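Local coordinates for Lmo2470 protein (Listeria monocytogenes EGD-e, PDB 5HL3) that interacts with afadin and facilitates crossing of the basement membrane, as a leucine-rich-repeat internalin that also binds calcium, at residues F102-L116 and I128-F142. Numbering follows the deposited sequence.
Sequences FFADPPGRLTRNLSL and ITMSGNNLIGSIPDF. With CA (calcium ion), chain B.
Two neighbouring coils of the internalin leucine-rich-repeat domain stack here, and N133 bridges them with its side-chain amide. N133 closes a type II turn from M130, and its amide points at the loop after F103. ND2 gives a nearly straight hydrogen bond to A104 O (3.1 Å, 175°), and A104 O lies close to the amide plane. The same ND2 also donates a hydrogen bond to M130 O of its own turn, from above that carbonyl's plane. N133 OD1 faces P106 CD at 3.2 Å. It also accepts from a water that hydrogen-bonds to R112 N and G132 O. This inward amide, bonded to backbone carbonyls of its own coil and the preceding one, is one rung of the asparagine ladder of leucine-rich repeats.

Two separate parallel sheets flank it. In the long one, strands 100-103 and 127-129 pair, and F103 N hydrogen-bonds to T129 O. In the short one, 113-114 pairs with 134-135: N134 N hydrogen-bonds to R112 O, L114 N to N134 O, and I136 N to L114 O. N113 and N134 run side by side on the outside. N134 ND2 reaches N113 OD1 at 3.0 Å from above the N113 carbonyl plane, the two amides 70° apart.

The apolar core lies inside the coils. L114 CD1 sits over one face of the F103 ring, toward its rim, within the same coil. Across the contact it touches N133 CB. The selenomethionine M130 bends at chi3 (82°), which brings CE to 3.5 Å from L114 CB. L116 CD2 meets the edge of the F142 ring at CE1 (3.7 Å).

The loop between F103 and N113 holds a calcium ion through D105 OD1 (2.3 Å), P106 O, G108 O and four waters. One of these waters accepts from L110 N and donates to G132 O, linking the metal site to the next coil.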
loop_
_atom_site.group_PDB
_atom_site.type_symbol
_atom_site.label_atom_id
_atom_site.label_comp_id
_atom_site.label_asym_id
_atom_site.label_seq_id
_atom_site.Cartn_x
_atom_site.Cartn_y
_atom_site.Cartn_z
ATOM N N PHE A 102 3.301 17.631 1.392
ATOM C CA PHE A 102 2.395 16.784 2.193
ATOM C C PHE A 102 0.968 17.271 2.122
ATOM O O PHE A 102 0.700 18.431 2.448
ATOM C CB PHE A 102 2.886 16.786 3.654
ATOM C CG PHE A 102 2.040 15.971 4.601
ATOM C CD1 PHE A 102 0.980 16.539 5.262
ATOM C CD2 PHE A 102 2.337 14.629 4.860
ATOM C CE1 PHE A 102 0.202 15.801 6.141
ATOM C CE2 PHE A 102 1.548 13.898 5.741
ATOM C CZ PHE A 102 0.476 14.488 6.355
ATOM N N PHE A 103 0.061 16.383 1.724
ATOM C CA PHE A 103 -1.379 16.610 1.840
ATOM C C PHE A 103 -1.833 15.647 2.924
ATOM O O PHE A 103 -1.519 14.440 2.850
ATOM C CB PHE A 103 -2.150 16.268 0.570
ATOM C CG PHE A 103 -2.158 17.340 -0.496
ATOM C CD1 PHE A 103 -3.167 18.281 -0.552
ATOM C CD2 PHE A 103 -1.188 17.351 -1.488
ATOM C CE1 PHE A 103 -3.196 19.255 -1.540
ATOM C CE2 PHE A 103 -1.237 18.324 -2.484
ATOM C CZ PHE A 103 -2.238 19.260 -2.502
ATOM N N ALA A 104 -2.608 16.133 3.891
ATOM C CA ALA A 104 -3.159 15.279 4.916
ATOM C C ALA A 104 -4.157 14.289 4.355
ATOM O O ALA A 104 -4.708 14.478 3.281
ATOM C CB ALA A 104 -3.824 16.125 6.018
ATOM N N ASP A 105 -4.376 13.236 5.137
ATOM C CA ASP A 105 -5.426 12.243 4.917
ATOM C C ASP A 105 -6.642 12.785 5.698
ATOM O O ASP A 105 -6.644 12.757 6.922
ATOM C CB ASP A 105 -4.965 10.910 5.500
ATOM C CG ASP A 105 -5.969 9.804 5.326
ATOM O OD1 ASP A 105 -7.124 10.042 4.905
ATOM O OD2 ASP A 105 -5.543 8.660 5.684
ATOM N N PRO A 106 -7.628 13.347 5.008
ATOM C CA PRO A 106 -8.743 13.948 5.726
ATOM C C PRO A 106 -9.613 12.920 6.423
ATOM O O PRO A 106 -9.547 11.737 6.113
ATOM C CB PRO A 106 -9.550 14.663 4.617
ATOM C CG PRO A 106 -8.673 14.682 3.422
ATOM C CD PRO A 106 -7.784 13.498 3.542
ATOM N N PRO A 107 -10.477 13.382 7.330
ATOM C CA PRO A 107 -11.444 12.470 7.931
ATOM C C PRO A 107 -12.319 11.799 6.872
ATOM O O PRO A 107 -12.536 12.368 5.774
ATOM C CB PRO A 107 -12.288 13.359 8.815
ATOM C CG PRO A 107 -11.526 14.577 9.025
ATOM C CD PRO A 107 -10.580 14.750 7.867
ATOM N N GLY A 108 -12.848 10.640 7.210
ATOM C CA GLY A 108 -13.656 9.911 6.270
ATOM C C GLY A 108 -12.781 9.156 5.280
ATOM O O GLY A 108 -11.531 9.093 5.402
ATOM N N ARG A 109 -13.462 8.577 4.303
ATOM C CA ARG A 109 -12.826 7.737 3.317
ATOM C C ARG A 109 -12.889 8.370 1.946
ATOM O O ARG A 109 -13.974 8.583 1.429
ATOM C CB ARG A 109 -13.615 6.419 3.296
ATOM C CG ARG A 109 -12.934 5.277 2.626
ATOM C CD ARG A 109 -13.368 3.983 3.280
ATOM N NE ARG A 109 -14.618 3.508 2.735
ATOM C CZ ARG A 109 -15.839 3.667 3.265
ATOM N NH1 ARG A 109 -16.062 4.331 4.405
ATOM N NH2 ARG A 109 -16.861 3.134 2.633
ATOM N N LEU A 110 -11.723 8.690 1.360
ATOM C CA LEU A 110 -11.685 9.182 -0.017
ATOM C C LEU A 110 -12.587 10.370 -0.283
ATOM O O LEU A 110 -13.205 10.485 -1.339
ATOM C CB LEU A 110 -12.000 8.006 -0.997
ATOM C CG LEU A 110 -10.965 6.871 -0.995
ATOM C CD1 LEU A 110 -11.499 5.519 -1.479
ATOM C CD2 LEU A 110 -9.715 7.285 -1.786
ATOM N N THR A 111 -12.654 11.307 0.678
ATOM C CA THR A 111 -13.570 12.434 0.556
ATOM C C THR A 111 -13.050 13.544 -0.349
ATOM O O THR A 111 -13.808 14.460 -0.696
ATOM C CB THR A 111 -13.831 13.064 1.924
ATOM O OG1 THR A 111 -12.580 13.464 2.474
ATOM C CG2 THR A 111 -14.536 12.060 2.862
ATOM N N ARG A 112 -11.751 13.546 -0.647
ATOM C CA ARG A 112 -11.136 14.587 -1.480
ATOM C C ARG A 112 -10.399 13.962 -2.658
ATOM O O ARG A 112 -9.938 12.853 -2.575
ATOM C CB ARG A 112 -10.158 15.430 -0.653
ATOM C CG ARG A 112 -10.762 16.243 0.475
ATOM C CD ARG A 112 -11.457 17.502 -0.031
ATOM N NE ARG A 112 -12.051 18.247 1.074
ATOM C CZ ARG A 112 -13.263 18.069 1.554
ATOM N NH1 ARG A 112 -14.090 17.214 0.967
ATOM N NH2 ARG A 112 -13.685 18.789 2.603
ATOM N N ASN A 113 -10.339 14.702 -3.762
ATOM C CA ASN A 113 -9.674 14.312 -4.993
ATOM C C ASN A 113 -8.438 15.174 -5.207
ATOM O O ASN A 113 -8.492 16.402 -4.985
ATOM C CB ASN A 113 -10.587 14.589 -6.191
ATOM C CG ASN A 113 -11.899 13.842 -6.156
ATOM O OD1 ASN A 113 -11.985 12.683 -5.789
ATOM N ND2 ASN A 113 -12.919 14.481 -6.694
ATOM N N LEU A 114 -7.335 14.574 -5.640
ATOM C CA LEU A 114 -6.103 15.315 -5.919
ATOM C C LEU A 114 -5.428 14.807 -7.172
ATOM O O LEU A 114 -5.444 13.608 -7.427
ATOM C CB LEU A 114 -5.066 15.150 -4.785
ATOM C CG LEU A 114 -5.417 15.776 -3.427
ATOM C CD1 LEU A 114 -4.344 15.380 -2.436
ATOM C CD2 LEU A 114 -5.552 17.300 -3.514
ATOM N N SER A 115 -4.855 15.705 -7.972
ATOM C CA SER A 115 -3.998 15.301 -9.089
ATOM C C SER A 115 -2.537 15.548 -8.729
ATOM O O SER A 115 -2.242 16.414 -7.900
ATOM C CB SER A 115 -4.371 16.020 -10.392
ATOM O OG SER A 115 -4.342 17.436 -10.235
ATOM N N LEU A 116 -1.649 14.778 -9.364
ATOM C CA LEU A 116 -0.215 14.847 -9.158
ATOM C C LEU A 116 0.447 15.312 -10.451
ATOM O O LEU A 116 0.657 14.514 -11.362
ATOM C CB LEU A 116 0.360 13.501 -8.682
ATOM C CG LEU A 116 1.886 13.471 -8.500
ATOM C CD1 LEU A 116 2.435 14.659 -7.725
ATOM C CD2 LEU A 116 2.303 12.170 -7.841
ATOM N N ILE A 128 6.989 13.008 -1.322
ATOM C CA ILE A 128 5.613 13.418 -1.631
ATOM C C ILE A 128 4.659 12.465 -0.914
ATOM O O ILE A 128 4.809 11.258 -1.015
ATOM C CB ILE A 128 5.321 13.418 -3.127
ATOM C CG1 ILE A 128 6.220 14.447 -3.863
ATOM C CG2 ILE A 128 3.831 13.688 -3.359
ATOM C CD1 ILE A 128 6.059 14.401 -5.360
ATOM N N THR A 129 3.699 13.022 -0.179
ATOM C CA THR A 129 2.658 12.254 0.528
ATOM C C THR A 129 1.284 12.775 0.164
ATOM O O THR A 129 1.001 13.960 0.360
ATOM C CB THR A 129 2.795 12.365 2.049
ATOM O OG1 THR A 129 4.095 11.935 2.457
ATOM C CG2 THR A 129 1.753 11.519 2.784
HETATM N N MSE A 130 0.436 11.883 -0.356
HETATM C CA MSE A 130 -0.941 12.271 -0.744
HETATM C C MSE A 130 -1.944 11.229 -0.307
HETATM O O MSE A 130 -3.122 11.301 -0.678
HETATM C CB MSE A 130 -1.012 12.413 -2.245
HETATM C CG MSE A 130 -0.119 13.551 -2.770
HETATM SE SE MSE A 130 -0.025 13.611 -4.724
HETATM C CE MSE A 130 -1.610 14.524 -4.937
ATOM N N SER A 131 -1.512 10.289 0.515
ATOM C CA SER A 131 -2.356 9.173 0.964
ATOM C C SER A 131 -3.724 9.586 1.499
ATOM O O SER A 131 -3.873 10.538 2.253
ATOM C CB SER A 131 -1.643 8.402 2.045
ATOM O OG SER A 131 -0.392 7.926 1.564
ATOM N N GLY A 132 -4.735 8.811 1.090
ATOM C CA GLY A 132 -6.137 8.983 1.563
ATOM C C GLY A 132 -7.015 9.774 0.627
ATOM O O GLY A 132 -8.198 9.872 0.834
ATOM N N ASN A 133 -6.417 10.344 -0.402
ATOM C CA ASN A 133 -7.119 11.189 -1.358
ATOM C C ASN A 133 -7.242 10.480 -2.702
ATOM O O ASN A 133 -6.311 9.804 -3.146
ATOM C CB ASN A 133 -6.353 12.500 -1.455
ATOM C CG ASN A 133 -6.286 13.212 -0.111
ATOM O OD1 ASN A 133 -7.301 13.645 0.401
ATOM N ND2 ASN A 133 -5.096 13.293 0.483
ATOM N N ASN A 134 -8.403 10.599 -3.317
ATOM C CA ASN A 134 -8.625 9.922 -4.594
ATOM C C ASN A 134 -7.778 10.581 -5.685
ATOM O O ASN A 134 -7.936 11.774 -5.974
ATOM C CB ASN A 134 -10.109 10.054 -4.975
ATOM C CG ASN A 134 -10.401 9.474 -6.326
ATOM O OD1 ASN A 134 -9.990 8.380 -6.614
ATOM N ND2 ASN A 134 -11.036 10.245 -7.188
ATOM N N LEU A 135 -6.901 9.825 -6.315
ATOM C CA LEU A 135 -6.072 10.370 -7.382
ATOM C C LEU A 135 -6.924 10.681 -8.621
ATOM O O LEU A 135 -7.732 9.866 -9.048
ATOM C CB LEU A 135 -4.943 9.413 -7.760
ATOM C CG LEU A 135 -3.956 9.941 -8.789
ATOM C CD1 LEU A 135 -3.097 10.996 -8.161
ATOM C CD2 LEU A 135 -3.103 8.818 -9.343
ATOM N N ILE A 136 -6.748 11.886 -9.181
ATOM C CA ILE A 136 -7.344 12.263 -10.449
ATOM C C ILE A 136 -6.324 11.918 -11.534
ATOM O O ILE A 136 -5.200 12.411 -11.498
ATOM C CB ILE A 136 -7.604 13.763 -10.479
ATOM C CG1 ILE A 136 -8.550 14.185 -9.369
ATOM C CG2 ILE A 136 -8.203 14.156 -11.834
ATOM C CD1 ILE A 136 -8.578 15.684 -9.186
ATOM N N GLY A 137 -6.693 11.038 -12.451
ATOM C CA GLY A 137 -5.783 10.643 -13.527
ATOM C C GLY A 137 -4.742 9.633 -13.089
ATOM O O GLY A 137 -5.021 8.735 -12.305
ATOM N N SER A 138 -3.555 9.736 -13.669
ATOM C CA SER A 138 -2.462 8.777 -13.442
ATOM C C SER A 138 -1.307 9.402 -12.691
ATOM O O SER A 138 -1.190 10.622 -12.585
ATOM C CB SER A 138 -1.939 8.259 -14.786
ATOM O OG SER A 138 -2.934 7.549 -15.481
ATOM N N ILE A 139 -0.470 8.558 -12.123
ATOM C CA ILE A 139 0.792 9.010 -11.557
ATOM C C ILE A 139 1.709 9.267 -12.754
ATOM O O ILE A 139 1.907 8.364 -13.573
ATOM C CB ILE A 139 1.470 7.931 -10.665
ATOM C CG1 ILE A 139 0.525 7.488 -9.533
ATOM C CG2 ILE A 139 2.815 8.441 -10.089
ATOM C CD1 ILE A 139 1.030 6.274 -8.776
ATOM N N PRO A 140 2.277 10.481 -12.879
ATOM C CA PRO A 140 3.178 10.733 -14.026
ATOM C C PRO A 140 4.474 9.942 -13.953
ATOM O O PRO A 140 4.946 9.592 -12.849
ATOM C CB PRO A 140 3.496 12.236 -13.922
ATOM C CG PRO A 140 3.039 12.675 -12.626
ATOM C CD PRO A 140 2.118 11.670 -12.016
ATOM N N ASP A 141 5.066 9.661 -15.127
ATOM C CA ASP A 141 6.418 9.118 -15.176
ATOM C C ASP A 141 7.321 10.370 -15.010
ATOM O O ASP A 141 7.743 10.975 -15.972
ATOM C CB ASP A 141 6.654 8.381 -16.489
ATOM C CG ASP A 141 7.986 7.663 -16.539
ATOM O OD1 ASP A 141 8.635 7.488 -15.489
ATOM O OD2 ASP A 141 8.393 7.287 -17.669
ATOM N N PHE A 142 7.574 10.718 -13.755
ATOM C CA PHE A 142 8.211 11.993 -13.406
ATOM C C PHE A 142 9.464 12.265 -14.202
ATOM O O PHE A 142 10.331 11.401 -14.298
ATOM C CB PHE A 142 8.616 12.027 -11.936
ATOM C CG PHE A 142 7.526 11.610 -10.986
ATOM C CD1 PHE A 142 6.443 12.452 -10.698
ATOM C CD2 PHE A 142 7.594 10.362 -10.356
ATOM C CE1 PHE A 142 5.463 12.027 -9.826
ATOM C CE2 PHE A 142 6.639 9.958 -9.466
ATOM C CZ PHE A 142 5.582 10.790 -9.208
HETATM CA CA CA B . -9.371 9.601 5.112
HETATM O O HOH W 1 -1.685 11.769 3.480
HETATM O O HOH W 2 -10.692 11.164 3.414
HETATM O O HOH W 3 -9.249 8.551 2.879
HETATM O O HOH W 4 -9.648 12.198 0.976
HETATM O O HOH W 5 -2.498 12.853 -11.375
HETATM O O HOH W 6 -9.033 7.183 5.360
HETATM O O HOH W 7 -9.107 9.149 7.543
#